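Local coordinates for small ribosomal subunit protein bS6 (Thermotoga maritima, PDB 1VMB) that probably binds 16S ribosomal RNA together with protein bS18 as a structural component of the small ribosomal subunit, at residues 22-27 with 105-110. Residues are numbered along the deposited sequence; the frame is centred on the assembly and turned at random.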
loop_
_atom_site.group_PDB
_atom_site.type_symbol
_atom_site.label_atom_id
_atom_site.label_comp_id
_atom_site.label_asym_id
_atom_site.label_seq_id
_atom_site.Cartn_x
_atom_site.Cartn_y
_atom_site.Cartn_z
ATOM N N GLU A 22 -7.115 -0.948 1.645
ATOM C CA GLU A 22 -6.185 -0.490 0.600
ATOM C C GLU A 22 -5.044 0.226 1.258
ATOM O O GLU A 22 -5.222 0.952 2.232
ATOM C CB GLU A 22 -6.866 0.363 -0.463
ATOM C CG GLU A 22 -7.300 1.698 0.051
ATOM C CD GLU A 22 -7.815 2.627 -1.009
ATOM O OE1 GLU A 22 -8.454 2.199 -2.012
ATOM O OE2 GLU A 22 -7.555 3.823 -0.819
ATOM N N SER A 23 -3.856 0.038 0.691
ATOM C CA SER A 23 -2.702 0.848 1.084
ATOM C C SER A 23 -1.989 1.305 -0.139
ATOM O O SER A 23 -1.543 0.476 -0.950
ATOM C CB SER A 23 -1.721 0.059 1.978
ATOM O OG SER A 23 -0.770 0.941 2.566
ATOM N N MET A 24 -1.903 2.631 -0.300
ATOM C CA MET A 24 -1.237 3.254 -1.446
ATOM C C MET A 24 0.044 3.809 -0.903
ATOM O O MET A 24 0.036 4.506 0.141
ATOM C CB MET A 24 -2.072 4.388 -2.062
ATOM C CG MET A 24 -1.433 5.019 -3.313
ATOM S SD MET A 24 -2.258 6.514 -3.881
ATOM C CE MET A 24 -1.190 7.687 -3.081
ATOM N N PHE A 25 1.148 3.535 -1.587
ATOM C CA PHE A 25 2.423 4.111 -1.198
ATOM C C PHE A 25 3.180 4.641 -2.426
ATOM O O PHE A 25 3.041 4.061 -3.512
ATOM C CB PHE A 25 3.267 3.126 -0.400
ATOM C CG PHE A 25 3.557 1.815 -1.112
ATOM C CD1 PHE A 25 2.635 0.754 -1.136
ATOM C CD2 PHE A 25 4.764 1.610 -1.726
ATOM C CE1 PHE A 25 2.933 -0.388 -1.773
ATOM C CE2 PHE A 25 5.055 0.444 -2.382
ATOM C CZ PHE A 25 4.138 -0.571 -2.402
ATOM N N ILE A 26 3.965 5.719 -2.253
ATOM C CA ILE A 26 4.639 6.381 -3.369
ATOM C C ILE A 26 6.141 6.375 -3.076
ATOM O O ILE A 26 6.558 6.837 -2.042
ATOM C CB ILE A 26 4.128 7.850 -3.502
ATOM C CG1 ILE A 26 2.608 7.854 -3.668
ATOM C CG2 ILE A 26 4.801 8.587 -4.613
ATOM C CD1 ILE A 26 1.966 9.202 -3.680
ATOM N N ILE A 27 6.928 5.854 -3.998
ATOM C CA ILE A 27 8.357 5.771 -3.889
ATOM C C ILE A 27 8.966 6.946 -4.640
ATOM O O ILE A 27 8.535 7.353 -5.775
ATOM C CB ILE A 27 8.875 4.397 -4.432
ATOM C CG1 ILE A 27 8.197 3.193 -3.712
ATOM C CG2 ILE A 27 10.383 4.359 -4.341
ATOM C CD1 ILE A 27 8.456 1.827 -4.368
ATOM N N ARG A 105 5.311 9.064 0.583
ATOM C CA ARG A 105 3.935 9.238 1.020
ATOM C C ARG A 105 3.251 7.889 1.070
ATOM O O ARG A 105 3.496 7.038 0.203
ATOM C CB ARG A 105 3.177 10.222 0.130
ATOM C CG ARG A 105 1.659 10.108 0.404
ATOM C CD ARG A 105 0.869 11.298 0.477
ATOM N NE ARG A 105 -0.433 10.893 1.074
ATOM C CZ ARG A 105 -0.852 11.284 2.258
ATOM N NH1 ARG A 105 -0.074 12.056 3.015
ATOM N NH2 ARG A 105 -2.043 10.878 2.685
ATOM N N TRP A 106 2.361 7.685 2.063
ATOM C CA TRP A 106 1.514 6.487 2.021
ATOM C C TRP A 106 0.173 6.826 2.655
ATOM O O TRP A 106 0.021 7.822 3.385
ATOM C CB TRP A 106 2.113 5.305 2.802
ATOM C CG TRP A 106 2.162 5.475 4.271
ATOM C CD1 TRP A 106 1.224 5.078 5.205
ATOM C CD2 TRP A 106 3.193 6.137 5.014
ATOM N NE1 TRP A 106 1.645 5.443 6.465
ATOM C CE2 TRP A 106 2.889 6.017 6.374
ATOM C CE3 TRP A 106 4.448 6.674 4.657
ATOM C CZ2 TRP A 106 3.727 6.535 7.363
ATOM C CZ3 TRP A 106 5.237 7.198 5.623
ATOM C CH2 TRP A 106 4.894 7.105 6.958
ATOM N N GLN A 107 -0.770 5.954 2.417
ATOM C CA GLN A 107 -2.058 6.081 3.081
ATOM C C GLN A 107 -2.721 4.722 3.099
ATOM O O GLN A 107 -2.721 4.014 2.102
ATOM C CB GLN A 107 -2.880 7.114 2.346
ATOM C CG GLN A 107 -2.901 6.864 0.892
ATOM C CD GLN A 107 -3.314 8.041 0.110
ATOM O OE1 GLN A 107 -2.768 9.111 0.323
ATOM N NE2 GLN A 107 -4.231 7.842 -0.855
ATOM N N THR A 108 -3.366 4.393 4.216
ATOM C CA THR A 108 -3.990 3.130 4.353
ATOM C C THR A 108 -5.410 3.278 4.862
ATOM O O THR A 108 -5.644 3.937 5.890
ATOM C CB THR A 108 -3.179 2.291 5.336
ATOM O OG1 THR A 108 -1.825 2.101 4.827
ATOM C CG2 THR A 108 -3.822 0.909 5.481
ATOM N N PHE A 109 -6.343 2.665 4.160
ATOM C CA PHE A 109 -7.765 2.834 4.447
ATOM C C PHE A 109 -8.510 1.529 4.471
ATOM O O PHE A 109 -8.384 0.703 3.533
ATOM C CB PHE A 109 -8.476 3.717 3.398
ATOM C CG PHE A 109 -7.872 5.095 3.215
ATOM C CD1 PHE A 109 -8.179 6.115 4.115
ATOM C CD2 PHE A 109 -7.103 5.397 2.121
ATOM C CE1 PHE A 109 -7.654 7.413 3.917
ATOM C CE2 PHE A 109 -6.587 6.692 1.921
ATOM C CZ PHE A 109 -6.839 7.656 2.854
ATOM N N ARG A 110 -9.395 1.413 5.443
ATOM C CA ARG A 110 -10.372 0.322 5.402
ATOM C C ARG A 110 -11.462 0.591 4.356
ATOM O O ARG A 110 -12.062 1.678 4.301
ATOM C CB ARG A 110 -11.007 0.064 6.744
ATOM C CG ARG A 110 -11.861 -1.196 6.754
ATOM C CD ARG A 110 -12.212 -1.590 8.158
ATOM N NE ARG A 110 -13.333 -2.512 8.205
ATOM C CZ ARG A 110 -14.032 -2.735 9.294
ATOM N NH1 ARG A 110 -13.753 -2.110 10.429
ATOM N NH2 ARG A 110 -15.085 -3.557 9.255
HETATM O O HOH W 1 -5.800 5.658 -1.743
#
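Residues 22-27 and 105-110 pair as antiparallel neighbours in the four-stranded sheet of bS6, a ferredoxin-like fold in which 19-27 is an inner strand, beside 73-85, and 103-110 an edge strand. Backbone bonds join E22 to F109 and M24 to Q107 in both directions, and I26 N gives a further one to R105 O. On the sheet face toward helices 33-51 and 91-98, at the non-hydrogen-bonded pair S23 and T108, S23 OG lies 2.8 Å from T108 OG1 and is also bonded to Y97. At the next such pair F25 and W106 touch through their CB atoms, 4.0 Å apart; the phenyl then runs on to V40 and V43, whereas the indole stacks on Y97 and its NE1 is hydrogen-bonded to E94. The other face carries E22, M24, I26, R105, Q107 and F109. Q107 CG sits between the backbone N and the carbonyl carbon (chi1 50°), which sets it against M24 CB; in the M24 conformer described, NE2 is 3.8 Å from SD. Q107 OE1 accepts two bonds from R105, NE and NH2 each at 3.0 Å, in the guanidinium plane, while NE2 donates to a water (2.8 Å) that, in the E22 conformer described, donates to E22 OE2. E22 OE1 forms a salt bridge with R111. An alanine at Q107 would probably leave the R105 guanidinium without this acceptor and the water without one mate. R105 thus orients the Q107 amide within its own strand, and the water carries the connection across to E22.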